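Side-chain contacts in cytosine deaminase (Klebsiella pneumoniae, PDB 4R85), which catalyses the hydrolytic deamination of 5-methylcytosine and cytosine, probably with an iron-activated water in an amidohydrolase barrel: residues 110-115 against 393-398; 7-12 against 348-353; 217-222 against 250-255. One frame throughout, in Å; residues are numbered along the deposited sequence.

Contacts 1 and 2 join the barrel to the smaller domain built from the two ends of the chain, and their segments alternate along the sequence. Their centres lie 15 Å apart and their nearest atoms about 6 Å, yet they share neighbours: Phe52 borders 110-115 and 348-353, and Tyr362 meets both His113 and Thr349. Contact 3, nested in sequence inside both, joins two barrel helices 37 Å from contact 1 and 31 Å from contact 2, centre to centre. None of the touching residues belongs to the iron site or the 5-methylcytosine pocket. Residues 217-222 follow closely on His209, which binds iron, and on Glu212 of the pocket.

Contact 1 of 3, residues 110-115 against 393-398; sequences GVQHVR and SIRHGK
Gln112 sets its CG anti to its own carbonyl carbon (chi1 -68°) and runs on extended, while Arg395 places CG anti to the backbone N and stays straight as far as NE; with these torsions the two chains run alongside one another, each pointing back toward the other's strand. The Gln112 amide is carried to the backbone of strand 390-395, although the nearest CA atoms, Gln112 and Arg395, are 7.9 Å apart. There Gln112 NE2 donates to Ile394 O at 2.8 Å. The bond is nearly straight at the hydrogen (165°) and lies in the amide plane, but the donor sits well above the carbonyl plane of Ile394. A weak second bond reaches Ser393 OG, 3.3 Å from Gln112 NE2. On the other side of the amide, Gln112 OE1 accepts from Arg395 NH1 at 3.2 Å, at the edge of the guanidinium, whose plane stands 79° from that of the amide. Arg395 CB also packs 3.3 Å from Gln112 OE1. In the fold, this joins barrel strand 111-119 to the smaller beta domain. Arg395 NH1 has a salt bridge to Asp143, and its NH2 binds Ala139 O, so the guanidinium reaches further into the barrel. With OE1 facing a donor and NE2 facing a carbonyl, the orientation of the buried amide is settled: the reverse would set oxygen against oxygen at Ile394.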
loop_
_atom_site.group_PDB
_atom_site.type_symbol
_atom_site.label_atom_id
_atom_site.label_comp_id
_atom_site.label_asym_id
_atom_site.label_seq_id
_atom_site.Cartn_x
_atom_site.Cartn_y
_atom_site.Cartn_z
ATOM N N GLY A 110 -1.702 -4.470 17.108
ATOM C CA GLY A 110 -3.018 -4.304 17.711
ATOM C C GLY A 110 -4.054 -5.375 17.418
ATOM O O GLY A 110 -5.235 -5.200 17.720
ATOM N N VAL A 111 -3.629 -6.487 16.835
ATOM C CA VAL A 111 -4.560 -7.562 16.511
ATOM C C VAL A 111 -4.768 -8.483 17.704
ATOM O O VAL A 111 -3.801 -9.020 18.240
ATOM C CB VAL A 111 -4.050 -8.409 15.336
ATOM C CG1 VAL A 111 -4.979 -9.587 15.117
ATOM C CG2 VAL A 111 -3.955 -7.550 14.078
ATOM N N GLN A 112 -6.023 -8.673 18.116
ATOM C CA GLN A 112 -6.319 -9.579 19.227
ATOM C C GLN A 112 -7.240 -10.734 18.821
ATOM O O GLN A 112 -7.539 -11.616 19.625
ATOM C CB GLN A 112 -6.935 -8.816 20.398
ATOM C CG GLN A 112 -5.990 -7.840 21.102
ATOM C CD GLN A 112 -6.578 -7.319 22.403
ATOM O OE1 GLN A 112 -7.287 -8.043 23.103
ATOM N NE2 GLN A 112 -6.305 -6.052 22.721
ATOM N N HIS A 113 -7.713 -10.692 17.584
ATOM C CA HIS A 113 -8.584 -11.729 17.049
ATOM C C HIS A 113 -8.040 -12.215 15.713
ATOM O O HIS A 113 -7.772 -11.423 14.809
ATOM C CB HIS A 113 -10.013 -11.207 16.909
ATOM C CG HIS A 113 -10.631 -10.835 18.217
ATOM N ND1 HIS A 113 -11.152 -11.772 19.082
ATOM C CD2 HIS A 113 -10.772 -9.635 18.827
ATOM C CE1 HIS A 113 -11.609 -11.162 20.162
ATOM N NE2 HIS A 113 -11.389 -9.865 20.034
ATOM N N VAL A 114 -7.853 -13.526 15.604
ATOM C CA VAL A 114 -7.217 -14.103 14.434
ATOM C C VAL A 114 -7.945 -15.368 14.005
ATOM O O VAL A 114 -8.272 -16.206 14.833
ATOM C CB VAL A 114 -5.751 -14.487 14.744
ATOM C CG1 VAL A 114 -5.089 -15.175 13.531
ATOM C CG2 VAL A 114 -4.948 -13.272 15.181
ATOM N N ARG A 115 -8.192 -15.506 12.709
ATOM C CA ARG A 115 -8.677 -16.771 12.178
ATOM C C ARG A 115 -7.626 -17.315 11.215
ATOM O O ARG A 115 -7.315 -16.677 10.206
ATOM C CB ARG A 115 -10.026 -16.594 11.476
ATOM C CG ARG A 115 -10.516 -17.857 10.765
ATOM C CD ARG A 115 -11.859 -17.613 10.075
ATOM N NE ARG A 115 -12.970 -17.630 11.027
ATOM C CZ ARG A 115 -14.233 -17.432 10.676
ATOM N NH1 ARG A 115 -14.521 -17.187 9.403
ATOM N NH2 ARG A 115 -15.199 -17.469 11.591
ATOM N N SER A 393 -2.189 -1.337 23.710
ATOM C CA SER A 393 -3.110 -2.441 23.496
ATOM C C SER A 393 -3.484 -2.989 24.855
ATOM O O SER A 393 -2.613 -3.346 25.651
ATOM C CB SER A 393 -2.484 -3.537 22.639
ATOM O OG SER A 393 -3.424 -4.562 22.358
ATOM N N ILE A 394 -4.784 -3.035 25.117
ATOM C CA ILE A 394 -5.304 -3.525 26.382
ATOM C C ILE A 394 -6.111 -4.779 26.115
ATOM O O ILE A 394 -6.921 -4.824 25.196
ATOM C CB ILE A 394 -6.174 -2.459 27.077
ATOM C CG1 ILE A 394 -5.320 -1.236 27.415
ATOM C CG2 ILE A 394 -6.821 -3.019 28.343
ATOM C CD1 ILE A 394 -6.110 -0.053 27.972
ATOM N N ARG A 395 -5.867 -5.813 26.906
ATOM C CA ARG A 395 -6.550 -7.080 26.711
ATOM C C ARG A 395 -6.942 -7.640 28.066
ATOM O O ARG A 395 -6.104 -7.761 28.952
ATOM C CB ARG A 395 -5.642 -8.059 25.975
ATOM C CG ARG A 395 -6.217 -9.448 25.851
ATOM C CD ARG A 395 -5.372 -10.285 24.924
ATOM N NE ARG A 395 -5.826 -11.667 24.877
ATOM C CZ ARG A 395 -6.830 -12.089 24.118
ATOM N NH1 ARG A 395 -7.494 -11.226 23.360
ATOM N NH2 ARG A 395 -7.174 -13.369 24.120
ATOM N N HIS A 396 -8.218 -7.971 28.216
ATOM C CA HIS A 396 -8.764 -8.414 29.500
ATOM C C HIS A 396 -8.435 -7.433 30.636
ATOM O O HIS A 396 -8.192 -7.836 31.774
ATOM C CB HIS A 396 -8.291 -9.838 29.825
ATOM C CG HIS A 396 -8.617 -10.838 28.759
ATOM N ND1 HIS A 396 -7.953 -12.040 28.634
ATOM C CD2 HIS A 396 -9.540 -10.816 27.766
ATOM C CE1 HIS A 396 -8.450 -12.713 27.610
ATOM N NE2 HIS A 396 -9.415 -11.991 27.067
ATOM N N GLY A 397 -8.424 -6.141 30.313
ATOM C CA GLY A 397 -8.237 -5.104 31.310
ATOM C C GLY A 397 -6.795 -4.784 31.674
ATOM O O GLY A 397 -6.554 -3.973 32.560
ATOM N N LYS A 398 -5.837 -5.415 31.002
ATOM C CA LYS A 398 -4.423 -5.178 31.293
ATOM C C LYS A 398 -3.696 -4.675 30.055
ATOM O O LYS A 398 -3.993 -5.099 28.943
ATOM C CB LYS A 398 -3.748 -6.465 31.765
ATOM C CG LYS A 398 -4.348 -7.075 33.015
ATOM C CD LYS A 398 -3.730 -8.439 33.294
ATOM C CE LYS A 398 -4.346 -9.094 34.520
ATOM N NZ LYS A 398 -3.865 -10.497 34.692
#

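Contact 2 of 3, residues 7-12 against 348-353; sequences RLRRQE and VTDNSA
Arg9 meets Asp350 and Thr349 with one nitrogen, NH1, at the far end of a bent chain. Its CG lies anti to the carbonyl carbon, and the kink comes later, at chi3 (54°), turning the guanidinium toward the start of helix 350-355. Asp350 likewise holds CG anti to its carbonyl carbon and presents OD2 near the plane of the guanidinium, at its edge. The separation of Arg9 NH1 and Asp350 OD2, 3.4 Å, makes a long salt bridge, and the carboxylate is turned 51° from the guanidinium plane. Thr349 puts OG1 between its backbone N and carbonyl carbon (chi1 58°), 3.9 Å from Arg9 NH1, too far for a direct bond. One water links all three: it accepts from Arg9 NH1 at 2.9 Å, in the guanidinium plane, and donates to Thr349 OG1 and to Asp350 OD1, also 2.9 Å each. Although Thr349 occupies the N-cap position, its OG1 makes no capping bond and is hydrogen-bonded to Leu345 O. Arg9 is the second residue of a type II turn, Leu8 to Gln11, between strands 2-7 and 14-20, so the contact ties the small domain to the barrel. Arg9 NH2 forms further salt bridges with Asp346 and Asp380. One arginine thus faces three carboxylates, and its positive charge probably offsets part of their mutual repulsion at this domain boundary.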
loop_
_atom_site.group_PDB
_atom_site.type_symbol
_atom_site.label_atom_id
_atom_site.label_comp_id
_atom_site.label_asym_id
_atom_site.label_seq_id
_atom_site.Cartn_x
_atom_site.Cartn_y
_atom_site.Cartn_z
ATOM N N ARG A 7 -11.234 9.742 21.936
ATOM C CA ARG A 7 -12.245 9.823 20.894
ATOM C C ARG A 7 -12.806 8.437 20.636
ATOM O O ARG A 7 -12.105 7.430 20.789
ATOM C CB ARG A 7 -11.651 10.386 19.607
ATOM C CG ARG A 7 -11.050 11.773 19.758
ATOM C CD ARG A 7 -12.107 12.848 19.767
ATOM N NE ARG A 7 -12.842 12.881 18.511
ATOM C CZ ARG A 7 -12.487 13.601 17.452
ATOM N NH1 ARG A 7 -13.232 13.560 16.355
ATOM N NH2 ARG A 7 -11.398 14.363 17.492
ATOM N N LEU A 8 -14.072 8.379 20.242
ATOM C CA LEU A 8 -14.648 7.134 19.742
ATOM C C LEU A 8 -14.970 7.332 18.270
ATOM O O LEU A 8 -15.055 8.470 17.799
ATOM C CB LEU A 8 -15.893 6.750 20.543
ATOM C CG LEU A 8 -15.605 6.428 22.012
ATOM C CD1 LEU A 8 -16.907 6.184 22.760
ATOM C CD2 LEU A 8 -14.667 5.211 22.136
ATOM N N ARG A 9 -15.124 6.236 17.536
ATOM C CA ARG A 9 -15.267 6.323 16.084
ATOM C C ARG A 9 -16.516 7.079 15.648
ATOM O O ARG A 9 -17.610 6.836 16.158
ATOM C CB ARG A 9 -15.235 4.930 15.441
ATOM C CG ARG A 9 -13.851 4.304 15.428
ATOM C CD ARG A 9 -13.820 3.057 14.552
ATOM N NE ARG A 9 -14.316 3.368 13.213
ATOM C CZ ARG A 9 -15.183 2.618 12.541
ATOM N NH1 ARG A 9 -15.648 1.493 13.078
ATOM N NH2 ARG A 9 -15.567 2.986 11.324
ATOM N N ARG A 10 -16.329 8.003 14.708
ATOM C CA ARG A 10 -17.431 8.749 14.102
ATOM C C ARG A 10 -18.259 9.548 15.108
ATOM O O ARG A 10 -19.462 9.733 14.923
ATOM C CB ARG A 10 -18.328 7.817 13.278
ATOM C CG ARG A 10 -17.588 7.105 12.153
ATOM C CD ARG A 10 -18.468 6.073 11.464
ATOM N NE ARG A 10 -19.416 6.673 10.531
ATOM C CZ ARG A 10 -20.290 5.977 9.809
ATOM N NH1 ARG A 10 -20.336 4.653 9.915
ATOM N NH2 ARG A 10 -21.117 6.601 8.982
ATOM N N GLN A 11 -17.607 10.014 16.171
ATOM C CA GLN A 11 -18.235 10.916 17.135
ATOM C C GLN A 11 -17.307 12.089 17.411
ATOM O O GLN A 11 -16.085 11.964 17.287
ATOM C CB GLN A 11 -18.564 10.188 18.437
ATOM C CG GLN A 11 -19.563 9.064 18.276
ATOM C CD GLN A 11 -20.085 8.564 19.605
ATOM O OE1 GLN A 11 -19.802 7.436 20.010
ATOM N NE2 GLN A 11 -20.856 9.402 20.292
ATOM N N GLU A 12 -17.873 13.237 17.773
ATOM C CA GLU A 12 -17.035 14.407 18.011
ATOM C C GLU A 12 -16.639 14.568 19.480
ATOM O O GLU A 12 -15.628 15.205 19.782
ATOM C CB GLU A 12 -17.698 15.688 17.486
ATOM C CG GLU A 12 -16.692 16.782 17.133
ATOM C CD GLU A 12 -17.346 18.121 16.813
ATOM O OE1 GLU A 12 -18.453 18.126 16.228
ATOM O OE2 GLU A 12 -16.749 19.168 17.155
ATOM N N VAL A 348 -11.664 -3.450 9.026
ATOM C CA VAL A 348 -10.620 -4.165 9.757
ATOM C C VAL A 348 -10.921 -4.270 11.249
ATOM O O VAL A 348 -10.071 -4.696 12.029
ATOM C CB VAL A 348 -9.251 -3.528 9.551
ATOM C CG1 VAL A 348 -8.867 -3.592 8.065
ATOM C CG2 VAL A 348 -9.258 -2.098 10.057
ATOM N N THR A 349 -12.128 -3.869 11.638
ATOM C CA THR A 349 -12.594 -4.050 13.008
ATOM C C THR A 349 -13.991 -4.690 13.044
ATOM O O THR A 349 -14.122 -5.919 13.037
ATOM C CB THR A 349 -12.574 -2.709 13.840
ATOM O OG1 THR A 349 -13.394 -1.717 13.207
ATOM C CG2 THR A 349 -11.141 -2.183 14.005
ATOM N N ASP A 350 -15.025 -3.854 13.088
ATOM C CA ASP A 350 -16.414 -4.312 13.207
ATOM C C ASP A 350 -16.829 -5.397 12.221
ATOM O O ASP A 350 -17.434 -6.394 12.619
ATOM C CB ASP A 350 -17.398 -3.138 13.064
ATOM C CG ASP A 350 -17.200 -2.065 14.122
ATOM O OD1 ASP A 350 -16.479 -2.308 15.117
ATOM O OD2 ASP A 350 -17.787 -0.973 13.960
ATOM N N ASN A 351 -16.539 -5.198 10.934
ATOM C CA ASN A 351 -17.020 -6.129 9.922
ATOM C C ASN A 351 -16.306 -7.468 10.057
ATOM O O ASN A 351 -16.894 -8.531 9.863
ATOM C CB ASN A 351 -16.782 -5.571 8.523
ATOM C CG ASN A 351 -17.636 -4.357 8.224
ATOM O OD1 ASN A 351 -18.293 -3.807 9.111
ATOM N ND2 ASN A 351 -17.640 -3.936 6.962
ATOM N N SER A 352 -15.020 -7.401 10.371
ATOM C CA SER A 352 -14.220 -8.601 10.595
ATOM C C SER A 352 -14.693 -9.371 11.836
ATOM O O SER A 352 -14.756 -10.607 11.827
ATOM C CB SER A 352 -12.750 -8.213 10.725
ATOM O OG SER A 352 -12.313 -7.535 9.564
ATOM N N ALA A 353 -15.029 -8.649 12.900
ATOM C CA ALA A 353 -15.570 -9.297 14.094
ATOM C C ALA A 353 -16.888 -10.014 13.789
ATOM O O ALA A 353 -17.179 -11.061 14.355
ATOM C CB ALA A 353 -15.755 -8.294 15.227
HETATM O O HOH W 1 -14.634 -0.109 15.317
#

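Contact 3 of 3, residues 217-222 against 250-255; sequences QSRFLE and NAYCSK
Facing Arg219 and Glu222, helix 250-263 offers Tyr252 and, through water, Lys255, whereas its first residue, Asn250, bonds through OD1 to Arg292 of its own chain and through ND2 to Ser283 of the second subunit. Tyr252 holds CG anti to its backbone N, which brings the ring out over the neighbouring segment. The Arg219 guanidinium lies flat on one face of that ring, the planes only 2° apart. Arg219 CZ is 3.6 Å from the Tyr252 ring centroid and 14° off the ring normal, which fits a cation-pi stack over the face. The opposite guanidinium face carries Gln217 OE1, 3.1 Å above the plane of Arg219 and toward its rim. Tyr252 also meets Tyr248 edge-to-face. The two helices belong to successive beta-alpha units of the barrel: helix 220-231 is the connecting helix of the beta-alpha-beta crossover from strand 205-209 to strand 237-240, and helix 250-263 that of the next, on to strand 266-269. Leu221 also packs on Leu256 and Leu260. The phenol end of Tyr252 is engaged separately: Tyr252 OH donates to Glu222 OE2 at 2.6 Å, meeting the carboxylate on its anti side and 33° out of plane. A water donates to Tyr252 OH at 2.9 Å and accepts from Glu222 N at 3.1 Å. Further on, Lys255 NZ is 5.3 Å from Glu222 OE2, too far for a direct salt bridge. A second water joins them, donating to Glu222 OE2 at 2.7 Å and accepting from Lys255 NZ at 3.0 Å.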
loop_
_atom_site.group_PDB
_atom_site.type_symbol
_atom_site.label_atom_id
_atom_site.label_comp_id
_atom_site.label_asym_id
_atom_site.label_seq_id
_atom_site.Cartn_x
_atom_site.Cartn_y
_atom_site.Cartn_z
ATOM N N GLN A 217 -15.964 -18.074 -15.239
ATOM C CA GLN A 217 -16.898 -19.177 -15.031
ATOM C C GLN A 217 -16.691 -19.920 -13.708
ATOM O O GLN A 217 -17.352 -20.919 -13.442
ATOM C CB GLN A 217 -16.917 -20.126 -16.231
ATOM C CG GLN A 217 -17.297 -19.412 -17.532
ATOM C CD GLN A 217 -18.486 -18.441 -17.392
ATOM O OE1 GLN A 217 -19.514 -18.747 -16.766
ATOM N NE2 GLN A 217 -18.349 -17.269 -18.003
ATOM N N SER A 218 -15.801 -19.416 -12.859
ATOM C CA SER A 218 -15.657 -20.016 -11.544
ATOM C C SER A 218 -16.778 -19.472 -10.658
ATOM O O SER A 218 -16.693 -18.352 -10.146
ATOM C CB SER A 218 -14.281 -19.707 -10.945
ATOM O OG SER A 218 -14.044 -20.508 -9.798
ATOM N N ARG A 219 -17.840 -20.255 -10.499
ATOM C CA ARG A 219 -19.038 -19.753 -9.826
ATOM C C ARG A 219 -19.461 -20.640 -8.654
ATOM O O ARG A 219 -20.638 -20.946 -8.480
ATOM C CB ARG A 219 -20.186 -19.621 -10.837
ATOM C CG ARG A 219 -19.953 -18.557 -11.913
ATOM C CD ARG A 219 -21.060 -18.582 -12.973
ATOM N NE ARG A 219 -20.887 -17.528 -13.972
ATOM C CZ ARG A 219 -21.818 -17.175 -14.857
ATOM N NH1 ARG A 219 -21.571 -16.214 -15.742
ATOM N NH2 ARG A 219 -22.987 -17.797 -14.868
ATOM N N PHE A 220 -18.504 -21.060 -7.841
ATOM C CA PHE A 220 -18.850 -21.867 -6.680
ATOM C C PHE A 220 -19.486 -21.036 -5.570
ATOM O O PHE A 220 -20.165 -21.570 -4.700
ATOM C CB PHE A 220 -17.629 -22.672 -6.225
ATOM C CG PHE A 220 -17.171 -23.630 -7.276
ATOM C CD1 PHE A 220 -16.165 -23.281 -8.167
ATOM C CD2 PHE A 220 -17.825 -24.840 -7.450
ATOM C CE1 PHE A 220 -15.782 -24.158 -9.173
ATOM C CE2 PHE A 220 -17.440 -25.720 -8.453
ATOM C CZ PHE A 220 -16.422 -25.369 -9.319
ATOM N N LEU A 221 -19.280 -19.723 -5.625
ATOM C CA LEU A 221 -19.920 -18.815 -4.682
ATOM C C LEU A 221 -21.441 -19.015 -4.634
ATOM O O LEU A 221 -22.021 -19.052 -3.545
ATOM C CB LEU A 221 -19.588 -17.357 -5.038
ATOM C CG LEU A 221 -20.274 -16.330 -4.136
ATOM C CD1 LEU A 221 -19.871 -16.541 -2.672
ATOM C CD2 LEU A 221 -19.900 -14.922 -4.597
ATOM N N GLU A 222 -22.086 -19.157 -5.794
ATOM C CA GLU A 222 -23.544 -19.363 -5.812
ATOM C C GLU A 222 -23.949 -20.648 -5.090
ATOM O O GLU A 222 -24.986 -20.697 -4.444
ATOM C CB GLU A 222 -24.119 -19.349 -7.235
ATOM C CG GLU A 222 -23.717 -20.561 -8.103
ATOM C CD GLU A 222 -24.323 -20.532 -9.507
ATOM O OE1 GLU A 222 -24.568 -21.624 -10.081
ATOM O OE2 GLU A 222 -24.529 -19.420 -10.045
ATOM N N ASN A 250 -21.523 -9.086 -15.893
ATOM C CA ASN A 250 -22.238 -8.125 -15.060
ATOM C C ASN A 250 -23.715 -8.407 -14.849
ATOM O O ASN A 250 -24.241 -8.110 -13.775
ATOM C CB ASN A 250 -22.027 -6.708 -15.578
ATOM C CG ASN A 250 -20.600 -6.271 -15.436
ATOM O OD1 ASN A 250 -19.931 -6.621 -14.462
ATOM N ND2 ASN A 250 -20.107 -5.529 -16.416
ATOM N N ALA A 251 -24.383 -8.968 -15.858
ATOM C CA ALA A 251 -25.794 -9.331 -15.722
ATOM C C ALA A 251 -25.948 -10.477 -14.721
ATOM O O ALA A 251 -26.821 -10.447 -13.837
ATOM C CB ALA A 251 -26.388 -9.709 -17.076
ATOM N N TYR A 252 -25.083 -11.478 -14.847
ATOM C CA TYR A 252 -25.034 -12.556 -13.867
ATOM C C TYR A 252 -24.751 -12.016 -12.477
ATOM O O TYR A 252 -25.394 -12.416 -11.512
ATOM C CB TYR A 252 -23.954 -13.578 -14.232
ATOM C CG TYR A 252 -23.717 -14.589 -13.127
ATOM C CD1 TYR A 252 -24.715 -15.500 -12.758
ATOM C CD2 TYR A 252 -22.518 -14.619 -12.441
ATOM C CE1 TYR A 252 -24.501 -16.424 -11.738
ATOM C CE2 TYR A 252 -22.288 -15.546 -11.425
ATOM C CZ TYR A 252 -23.276 -16.439 -11.085
ATOM O OH TYR A 252 -23.025 -17.336 -10.076
ATOM N N CYS A 253 -23.776 -11.115 -12.364
ATOM C CA CYS A 253 -23.383 -10.646 -11.039
ATOM C C CYS A 253 -24.513 -9.876 -10.358
ATOM O O CYS A 253 -24.711 -9.998 -9.147
ATOM C CB CYS A 253 -22.112 -9.808 -11.085
ATOM S SG CYS A 253 -21.291 -9.686 -9.481
ATOM N N SER A 254 -25.244 -9.078 -11.131
ATOM C CA SER A 254 -26.411 -8.391 -10.599
ATOM C C SER A 254 -27.448 -9.375 -10.052
ATOM O O SER A 254 -28.019 -9.160 -8.968
ATOM C CB SER A 254 -27.060 -7.520 -11.670
ATOM O OG SER A 254 -28.150 -6.794 -11.111
ATOM N N LYS A 255 -27.702 -10.438 -10.813
ATOM C CA LYS A 255 -28.644 -11.469 -10.389
ATOM C C LYS A 255 -28.139 -12.173 -9.135
ATOM O O LYS A 255 -28.905 -12.432 -8.201
ATOM C CB LYS A 255 -28.851 -12.503 -11.502
ATOM C CG LYS A 255 -29.732 -13.675 -11.070
ATOM C CD LYS A 255 -29.682 -14.834 -12.045
ATOM C CE LYS A 255 -28.647 -15.877 -11.643
ATOM N NZ LYS A 255 -29.200 -16.927 -10.727
HETATM O O HOH W 2 -20.888 -17.492 -8.153
HETATM O O HOH W 3 -27.030 -19.054 -10.980
#